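Local coordinates for glycoside Hydrolase (Bacteroides plebeius, PDB 5T3B), which is a family 50 glycoside hydrolase that probably cleaves glycosidic bonds in a polysaccharide such as agarose, at residues A[64-69]-A[473-478]; A[69-74]-A[465-470]. All coordinates share one frame; numbering follows the deposited sequence. Where two conformers were deposited one is given.

Contact 1. Residues A[64-69]-A[473-478]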
ATOM      1  N   PRO A  64      21.973  -5.755  -9.695  1.00 11.82           N
ATOM      2  CA  PRO A  64      23.193  -6.088 -10.446  1.00 13.60           C
ATOM      3  C   PRO A  64      23.498  -7.567 -10.544  1.00 13.05           C
ATOM      4  O   PRO A  64      24.294  -7.956 -11.398  1.00 16.25           O
ATOM      5  CB  PRO A  64      24.262  -5.369  -9.623  1.00 14.51           C
ATOM      6  CG  PRO A  64      23.572  -4.229  -8.997  1.00 13.19           C
ATOM      7  CD  PRO A  64      22.271  -4.787  -8.614  1.00 12.05           C
ATOM      8  N   TYR A  65      22.883  -8.396  -9.694  1.00 12.80           N
ATOM      9  CA  TYR A  65      23.242  -9.795  -9.575  1.00 13.21           C
ATOM     10  C   TYR A  65      22.144 -10.742  -9.994  1.00 16.02           C
ATOM     11  O   TYR A  65      22.141 -11.920  -9.651  1.00 17.15           O
ATOM     12  CB  TYR A  65      23.738 -10.052  -8.135  1.00 14.28           C
ATOM     13  CG  TYR A  65      25.044  -9.315  -7.786  1.00 13.32           C
ATOM     14  CD1 TYR A  65      26.016  -9.067  -8.735  1.00 14.29           C
ATOM     15  CD2 TYR A  65      25.265  -8.868  -6.479  1.00 12.99           C
ATOM     16  CE1 TYR A  65      27.197  -8.421  -8.413  1.00 15.08           C
ATOM     17  CE2 TYR A  65      26.454  -8.261  -6.141  1.00 13.32           C
ATOM     18  CZ  TYR A  65      27.427  -8.045  -7.118  1.00 15.20           C
ATOM     19  OH  TYR A  65      28.605  -7.463  -6.757  1.00 15.95           O
ATOM     20  N   LEU A  66      21.176 -10.220 -10.728  1.00 14.07           N
ATOM     21  CA  LEU A  66      20.191 -11.066 -11.396  1.00 15.54           C
ATOM     22  C   LEU A  66      20.759 -11.728 -12.602  1.00 17.80           C
ATOM     23  O   LEU A  66      21.310 -11.076 -13.457  1.00 24.36           O
ATOM     24  CB  LEU A  66      19.153 -10.207 -12.002  1.00 19.52           C
ATOM     25  CG  LEU A  66      18.281  -9.582 -11.120  1.00 16.48           C
ATOM     26  CD1 LEU A  66      16.968  -9.089 -11.887  1.00 17.07           C
ATOM     27  CD2 LEU A  66      17.839 -10.439  -9.979  1.00 22.20           C
ATOM     28  N   VAL A  67      20.708 -13.054 -12.640  1.00 17.08           N
ATOM     29  CA  VAL A  67      21.313 -13.770 -13.776  1.00 18.33           C
ATOM     30  C   VAL A  67      20.403 -13.638 -15.005  1.00 16.20           C
ATOM     31  O   VAL A  67      19.201 -13.952 -14.932  1.00 17.39           O
ATOM     32  CB  VAL A  67      21.549 -15.275 -13.420  1.00 19.97           C
ATOM     33  CG1 VAL A  67      22.015 -16.080 -14.635  1.00 23.78           C
ATOM     34  CG2 VAL A  67      22.528 -15.395 -12.244  1.00 23.66           C
ATOM     35  N   GLY A  68      20.952 -13.178 -16.114  1.00 17.13           N
ATOM     36  CA  GLY A  68      20.204 -13.073 -17.345  1.00 17.96           C
ATOM     37  C   GLY A  68      19.568 -11.725 -17.534  1.00 16.79           C
ATOM     38  O   GLY A  68      18.814 -11.582 -18.487  1.00 18.12           O
ATOM     39  N   TYR A  69      19.796 -10.768 -16.630  1.00 15.93           N
ATOM     40  CA  TYR A  69      19.257  -9.424 -16.758  1.00 14.44           C
ATOM     41  C   TYR A  69      20.405  -8.462 -16.607  1.00 14.16           C
ATOM     42  O   TYR A  69      21.176  -8.581 -15.638  1.00 16.48           O
ATOM     43  CB  TYR A  69      18.236  -9.134 -15.671  1.00 12.93           C
ATOM     44  CG  TYR A  69      17.720  -7.727 -15.805  1.00 11.57           C
ATOM     45  CD1 TYR A  69      16.782  -7.393 -16.733  1.00 14.05           C
ATOM     46  CD2 TYR A  69      18.232  -6.713 -15.020  1.00 12.26           C
ATOM     47  CE1 TYR A  69      16.387  -6.082 -16.919  1.00 13.87           C
ATOM     48  CE2 TYR A  69      17.854  -5.383 -15.196  1.00 11.34           C
ATOM     49  CZ  TYR A  69      16.944  -5.050 -16.122  1.00 11.45           C
ATOM     50  OH  TYR A  69      16.610  -3.740 -16.324  1.00 12.07           O
ATOM     51  N   TYR A 473       9.272  -1.911 -16.103  1.00  9.57           N
ATOM     52  CA  TYR A 473       8.571  -2.462 -17.252  1.00  9.96           C
ATOM     53  C   TYR A 473       9.408  -3.551 -17.956  1.00 10.16           C
ATOM     54  O   TYR A 473       8.903  -4.589 -18.354  1.00 11.53           O
ATOM     55  CB  TYR A 473       8.151  -1.344 -18.216  1.00  9.94           C
ATOM     56  CG  TYR A 473       7.257  -0.309 -17.578  1.00 10.36           C
ATOM     57  CD1 TYR A 473       5.938  -0.599 -17.256  1.00  9.02           C
ATOM     58  CD2 TYR A 473       7.729   0.924 -17.195  1.00 10.14           C
ATOM     59  CE1 TYR A 473       5.093   0.347 -16.680  1.00  9.06           C
ATOM     60  CE2 TYR A 473       6.932   1.864 -16.592  1.00 10.30           C
ATOM     61  CZ  TYR A 473       5.602   1.577 -16.294  1.00  9.25           C
ATOM     62  OH  TYR A 473       4.743   2.458 -15.712  1.00  9.72           O
ATOM     63  N   ASN A 474      10.714  -3.289 -18.089  1.00  9.98           N
ATOM     64  CA  ASN A 474      11.563  -4.301 -18.727  1.00 10.56           C
ATOM     65  C   ASN A 474      11.936  -5.466 -17.780  1.00 10.45           C
ATOM     66  O   ASN A 474      12.145  -6.588 -18.229  1.00 12.39           O
ATOM     67  CB  ASN A 474      12.723  -3.691 -19.447  1.00 11.87           C
ATOM     68  CG  ASN A 474      13.760  -3.072 -18.534  1.00 11.67           C
ATOM     69  OD1 ASN A 474      14.460  -3.794 -17.793  1.00 11.76           O
ATOM     70  ND2 ASN A 474      13.849  -1.772 -18.541  1.00 11.67           N
ATOM     71  N   LEU A 475      11.905  -5.211 -16.466  1.00 10.16           N
ATOM     72  CA  LEU A 475      12.035  -6.280 -15.514  1.00 11.03           C
ATOM     73  C   LEU A 475      10.827  -7.238 -15.584  1.00 10.16           C
ATOM     74  O   LEU A 475      10.977  -8.455 -15.464  1.00 11.06           O
ATOM     75  CB  LEU A 475      12.232  -5.740 -14.107  1.00 10.38           C
ATOM     76  CG  LEU A 475      13.672  -5.334 -13.831  1.00 10.12           C
ATOM     77  CD1 LEU A 475      13.726  -4.385 -12.627  1.00 10.59           C
ATOM     78  CD2 LEU A 475      14.583  -6.550 -13.634  1.00 11.35           C
ATOM     79  N   ILE A 476       9.651  -6.657 -15.659  1.00  9.79           N
ATOM     80  CA  ILE A 476       8.438  -7.449 -15.836  1.00 10.68           C
ATOM     81  C   ILE A 476       8.570  -8.323 -17.085  1.00 10.52           C
ATOM     82  O   ILE A 476       8.167  -9.475 -17.073  1.00 12.60           O
ATOM     83  CB  ILE A 476       7.190  -6.559 -15.782  1.00 10.22           C
ATOM     84  CG1 ILE A 476       6.965  -6.167 -14.323  1.00 10.72           C
ATOM     85  CG2 ILE A 476       5.978  -7.269 -16.403  1.00 11.09           C
ATOM     86  CD1 ILE A 476       5.998  -5.021 -14.185  1.00 13.06           C
ATOM     87  N   ASP A 477       9.038  -7.737 -18.165  1.00 11.82           N
ATOM     88  CA  ASP A 477       9.215  -8.521 -19.405  1.00 12.38           C
ATOM     89  C   ASP A 477      10.155  -9.702 -19.134  1.00 13.28           C
ATOM     90  O   ASP A 477       9.910 -10.825 -19.600  1.00 15.81           O
ATOM     91  CB  ASP A 477       9.763  -7.687 -20.544  1.00 14.62           C
ATOM     92  CG  ASP A 477       8.772  -6.712 -21.095  1.00 18.33           C
ATOM     93  OD1 ASP A 477       7.556  -6.905 -20.975  1.00 25.60           O
ATOM     94  OD2 ASP A 477       9.253  -5.698 -21.651  1.00 25.35           O
ATOM     95  N   TYR A 478      11.262  -9.446 -18.452  1.00 13.10           N
ATOM     96  CA  TYR A 478      12.234 -10.500 -18.074  1.00 13.16           C
ATOM     97  C   TYR A 478      11.613 -11.592 -17.225  1.00 13.51           C
ATOM     98  O   TYR A 478      11.764 -12.770 -17.502  1.00 14.35           O
ATOM     99  CB  TYR A 478      13.431  -9.843 -17.379  1.00 13.52           C
ATOM    100  CG  TYR A 478      14.301 -10.732 -16.558  1.00 13.83           C
ATOM    101  CD1 TYR A 478      15.304 -11.472 -17.118  1.00 15.85           C
ATOM    102  CD2 TYR A 478      14.170 -10.818 -15.191  1.00 14.64           C
ATOM    103  CE1 TYR A 478      16.129 -12.252 -16.328  1.00 15.68           C
ATOM    104  CE2 TYR A 478      14.983 -11.553 -14.394  1.00 15.78           C
ATOM    105  CZ  TYR A 478      15.976 -12.316 -14.942  1.00 14.08           C
ATOM    106  OH  TYR A 478      16.794 -13.060 -14.136  1.00 17.38           O
TER
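Y69 and Y478 meet edge-to-face in a loop-to-helix contact that is mostly apolar. The loop follows strand 56-60, and the helix is 472-480, the last of the chain. Y69 turns its ring edge toward the Y478 face; the centroids are 5.6 Å apart and the planes stand at 61°. The CB of Y69 also lies over that face, 3.9 Å from the Y478 ring centroid. CG of Y69 is anti to the backbone N (chi1 179°), which carries its ring on to L475. There L475 CD2 sits almost centrally over one face, 3.6 Å from the Y69 ring centroid. L66 CD1 adds to the apolar patch, 3.9 Å from L475 CD2. At the far end of its ring, Y478 OH donates to V67 O at 2.7 Å, reaching it from above the carbonyl plane. V67 and G68 are the middle residues of a type II turn from L66 to Y69. A leucine in place of Y478 lacks the hydroxyl and the ring face, and would probably leave V67 O without this donor and open a gap beside Y69 CB. K38 makes a cation-pi contact with Y478. V67 is backbone-bonded to Q39 of strand 39-48, while L66 and L475 pack on L424 and L427 of helix 412-427.

Contact 2. Residues A[69-74]-A[465-470]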
ATOM      1  N   TYR A  69      19.796 -10.768 -16.630  1.00 15.93           N
ATOM      2  CA  TYR A  69      19.257  -9.424 -16.758  1.00 14.44           C
ATOM      3  C   TYR A  69      20.405  -8.462 -16.607  1.00 14.16           C
ATOM      4  O   TYR A  69      21.176  -8.581 -15.638  1.00 16.48           O
ATOM      5  CB  TYR A  69      18.236  -9.134 -15.671  1.00 12.93           C
ATOM      6  CG  TYR A  69      17.720  -7.727 -15.805  1.00 11.57           C
ATOM      7  CD1 TYR A  69      16.782  -7.393 -16.733  1.00 14.05           C
ATOM      8  CD2 TYR A  69      18.232  -6.713 -15.020  1.00 12.26           C
ATOM      9  CE1 TYR A  69      16.387  -6.082 -16.919  1.00 13.87           C
ATOM     10  CE2 TYR A  69      17.854  -5.383 -15.196  1.00 11.34           C
ATOM     11  CZ  TYR A  69      16.944  -5.050 -16.122  1.00 11.45           C
ATOM     12  OH  TYR A  69      16.610  -3.740 -16.324  1.00 12.07           O
ATOM     13  N   GLU A  70      20.486  -7.470 -17.490  1.00 16.65           N
ATOM     14  CA  GLU A  70      21.410  -6.345 -17.315  1.00 17.22           C
ATOM     15  C   GLU A  70      20.585  -5.060 -17.355  1.00 15.56           C
ATOM     16  O   GLU A  70      19.716  -4.915 -18.149  1.00 15.99           O
ATOM     17  CB  GLU A  70      22.509  -6.321 -18.387  1.00 19.50           C
ATOM     18  CG  GLU A  70      23.422  -7.563 -18.288  1.00 23.13           C
ATOM     19  CD  GLU A  70      24.226  -7.688 -16.942  1.00 30.39           C
ATOM     20  OE1 GLU A  70      24.633  -6.643 -16.292  1.00 36.94           O
ATOM     21  OE2 GLU A  70      24.447  -8.862 -16.506  1.00 34.52           O
ATOM     22  N   GLN A  71      20.900  -4.132 -16.471  1.00 15.92           N
ATOM     23  CA  GLN A  71      20.093  -2.905 -16.346  1.00 14.28           C
ATOM     24  C   GLN A  71      19.985  -2.218 -17.704  1.00 14.02           C
ATOM     25  O   GLN A  71      20.971  -1.905 -18.331  1.00 16.80           O
ATOM     26  CB  GLN A  71      20.657  -2.009 -15.284  1.00 13.69           C
ATOM     27  CG  GLN A  71      19.866  -0.761 -15.075  1.00 13.71           C
ATOM     28  CD  GLN A  71      20.242   0.027 -13.858  1.00 12.71           C
ATOM     29  OE1 GLN A  71      20.766  -0.485 -12.870  1.00 16.31           O
ATOM     30  NE2 GLN A  71      19.894   1.312 -13.913  1.00 12.68           N
ATOM     31  N   GLN A  72      18.748  -1.966 -18.116  0.50 12.91           N
ATOM     32  CA  GLN A  72      18.483  -1.489 -19.449  0.50 14.73           C
ATOM     33  C   GLN A  72      18.435   0.027 -19.528  0.50 14.73           C
ATOM     34  O   GLN A  72      19.114   0.616 -20.374  0.50 19.12           O
ATOM     35  CB  GLN A  72      17.241  -2.137 -20.012  0.50 16.65           C
ATOM     36  CG  GLN A  72      17.398  -3.642 -20.165  0.50 18.74           C
ATOM     37  CD  GLN A  72      16.204  -4.277 -20.822  0.50 20.89           C
ATOM     38  OE1 GLN A  72      15.366  -3.585 -21.372  0.50 24.74           O
ATOM     39  NE2 GLN A  72      16.127  -5.601 -20.764  0.50 22.50           N
ATOM     40  N   THR A  73      17.657   0.662 -18.628  1.00 12.84           N
ATOM     41  CA  THR A  73      17.549   2.080 -18.561  1.00 13.00           C
ATOM     42  C   THR A  73      18.536   2.520 -17.491  1.00 13.26           C
ATOM     43  O   THR A  73      18.452   2.104 -16.322  1.00 13.03           O
ATOM     44  CB  THR A  73      16.126   2.521 -18.167  1.00 13.81           C
ATOM     45  OG1 THR A  73      15.251   2.074 -19.204  1.00 17.81           O
ATOM     46  CG2 THR A  73      16.044   4.065 -17.951  1.00 14.52           C
ATOM     47  N   LYS A  74      19.473   3.387 -17.896  1.00 15.82           N
ATOM     48  CA  LYS A  74      20.672   3.687 -17.109  1.00 17.13           C
ATOM     49  C   LYS A  74      20.795   5.137 -16.643  1.00 16.92           C
ATOM     50  O   LYS A  74      21.692   5.438 -15.853  1.00 19.58           O
ATOM     51  CB  LYS A  74      21.891   3.231 -17.896  1.00 20.44           C
ATOM     52  CG  LYS A  74      21.909   1.758 -18.394  1.00 23.05           C
ATOM     53  CD  LYS A  74      23.135   1.483 -19.287  1.00 28.44           C
ATOM     54  CE  LYS A  74      23.137   0.171 -20.090  1.00 35.88           C
ATOM     55  NZ  LYS A  74      21.915  -0.075 -20.943  1.00 40.06           N
ATOM     56  N   MET A 465      16.889   2.893  -5.577  1.00  8.25           N
ATOM     57  CA  MET A 465      15.476   2.977  -5.942  1.00  8.51           C
ATOM     58  C   MET A 465      15.296   3.254  -7.416  1.00  8.22           C
ATOM     59  O   MET A 465      14.475   2.630  -8.083  1.00  9.02           O
ATOM     60  CB  MET A 465      14.747   4.071  -5.159  1.00  9.02           C
ATOM     61  CG  MET A 465      14.633   3.790  -3.690  1.00  8.87           C
ATOM     62  SD  MET A 465      13.955   5.301  -2.896  1.00  9.30           S
ATOM     63  CE  MET A 465      13.008   4.639  -1.563  1.00 11.11           C
ATOM     64  N   SER A 466      16.097   4.202  -7.937  1.00  8.72           N
ATOM     65  CA  SER A 466      16.002   4.635  -9.347  1.00  9.44           C
ATOM     66  C   SER A 466      16.267   3.443 -10.247  1.00  8.88           C
ATOM     67  O   SER A 466      15.590   3.246 -11.271  1.00  9.75           O
ATOM     68  CB  SER A 466      17.041   5.733  -9.638  1.00 11.84           C
ATOM     69  OG  SER A 466      16.791   6.922  -8.921  1.00 14.23           O
ATOM     70  N   ASP A 467      17.314   2.648  -9.932  1.00  9.01           N
ATOM     71  CA  ASP A 467      17.698   1.566 -10.803  1.00  9.68           C
ATOM     72  C   ASP A 467      16.538   0.563 -10.991  1.00  9.57           C
ATOM     73  O   ASP A 467      16.296   0.065 -12.090  1.00 10.43           O
ATOM     74  CB  ASP A 467      18.951   0.858 -10.280  1.00 10.41           C
ATOM     75  CG  ASP A 467      20.192   1.726 -10.406  1.00 12.30           C
ATOM     76  OD1 ASP A 467      20.262   2.630 -11.299  1.00 13.76           O
ATOM     77  OD2 ASP A 467      21.106   1.415  -9.610  1.00 13.47           O
ATOM     78  N   ILE A 468      15.798   0.297  -9.898  1.00  8.98           N
ATOM     79  CA  ILE A 468      14.576  -0.507 -10.025  1.00  8.81           C
ATOM     80  C   ILE A 468      13.457   0.238 -10.764  1.00  7.71           C
ATOM     81  O   ILE A 468      12.869  -0.247 -11.729  1.00  8.91           O
ATOM     82  CB  ILE A 468      14.070  -0.994  -8.648  1.00  8.97           C
ATOM     83  CG1 ILE A 468      15.063  -1.941  -8.001  1.00 10.13           C
ATOM     84  CG2 ILE A 468      12.629  -1.529  -8.717  1.00  9.12           C
ATOM     85  CD1 ILE A 468      14.986  -3.335  -8.569  1.00 11.56           C
ATOM     86  N   ASN A 469      13.157   1.415 -10.251  1.00  8.10           N
ATOM     87  CA  ASN A 469      11.944   2.114 -10.664  1.00  8.04           C
ATOM     88  C   ASN A 469      11.968   2.460 -12.135  1.00  8.19           C
ATOM     89  O   ASN A 469      10.947   2.409 -12.820  1.00  9.31           O
ATOM     90  CB  ASN A 469      11.750   3.386  -9.867  1.00  8.57           C
ATOM     91  CG  ASN A 469      11.411   3.115  -8.433  1.00  8.30           C
ATOM     92  OD1 ASN A 469      11.122   2.022  -7.997  1.00  9.04           O
ATOM     93  ND2 ASN A 469      11.411   4.215  -7.668  1.00  9.70           N
ATOM     94  N   TRP A 470      13.160   2.805 -12.639  1.00  8.76           N
ATOM     95  CA  TRP A 470      13.276   3.115 -14.074  1.00  9.66           C
ATOM     96  C   TRP A 470      13.045   1.887 -14.963  1.00  9.50           C
ATOM     97  O   TRP A 470      12.752   2.016 -16.137  1.00 11.01           O
ATOM     98  CB  TRP A 470      14.684   3.579 -14.391  1.00 10.20           C
ATOM     99  CG  TRP A 470      15.112   4.882 -13.818  1.00  9.70           C
ATOM    100  CD1 TRP A 470      14.341   5.891 -13.307  1.00 10.08           C
ATOM    101  CD2 TRP A 470      16.471   5.339 -13.720  1.00 10.78           C
ATOM    102  NE1 TRP A 470      15.131   6.939 -12.939  1.00 10.53           N
ATOM    103  CE2 TRP A 470      16.446   6.629 -13.160  1.00 10.55           C
ATOM    104  CE3 TRP A 470      17.713   4.750 -14.036  1.00 12.94           C
ATOM    105  CZ2 TRP A 470      17.640   7.351 -12.906  1.00 13.32           C
ATOM    106  CZ3 TRP A 470      18.866   5.450 -13.761  1.00 14.78           C
ATOM    107  CH2 TRP A 470      18.835   6.709 -13.209  1.00 14.66           C
TER
HETATM  108  O   HOH W   1      12.704   2.952 -18.797  1.00 22.48           O
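W470 and T73 pack where a loop crosses the C-terminal end of helix 459-469. The parallel strands of the chain, among them 432-437 behind this helix, are consistent with the (beta/alpha)8 barrel of family 50. The W470 side chain points toward the loop and crosses T73 at a slant. Its CB meets T73 CG2 at 3.8 Å. Further out, W470 CE3 lies 3.6 Å from T73 O, which sits at the ring edge near its plane. W470 CZ3 is 3.5 Å from K74 C. At the tip, W470 CH2 comes within 4.1 Å of K74 O. On the other ring, W470 NE1 is hydrogen-bonded to E158 O, and Y79 stacks on the indole. Q71 makes the direct hydrogen bond of the contact. Its CG is anti to the backbone N (chi1 -178°) and the chain stays extended, which brings the amide to the helix. Q71 NE2 gives two nearly straight bonds, both close to its amide plane. One goes to T73 O (2.9 Å, 169°) and braces the loop. The other goes to D467 OD1 (3.0 Å, 164°), which it meets from above the carboxylate plane. The other oxygen, D467 OD2, makes a salt bridge to K463 NZ. One water lies 2.7 Å from T73 OG1 and donates to W470 O at 2.8 Å.

In the fold
From the N terminus, the chain leaves strand 56-60 and enters the loop that leads to helix 76-82. This one loop supplies the first half of both contacts, and Y69 belongs to both segments. Their partners come about 400 residues later, on two consecutive helices near the C terminus. Contact 2 closes the slightly shorter loop, at helix 459-469. Contact 1 closes the longer one, at helix 472-480. The pairing is therefore nested and not crossed: the later loop residues meet the earlier helix. The two centres are 9 Å apart, on the same side of the chain's centre. Together they tie the early loop to the C-terminal helical pair.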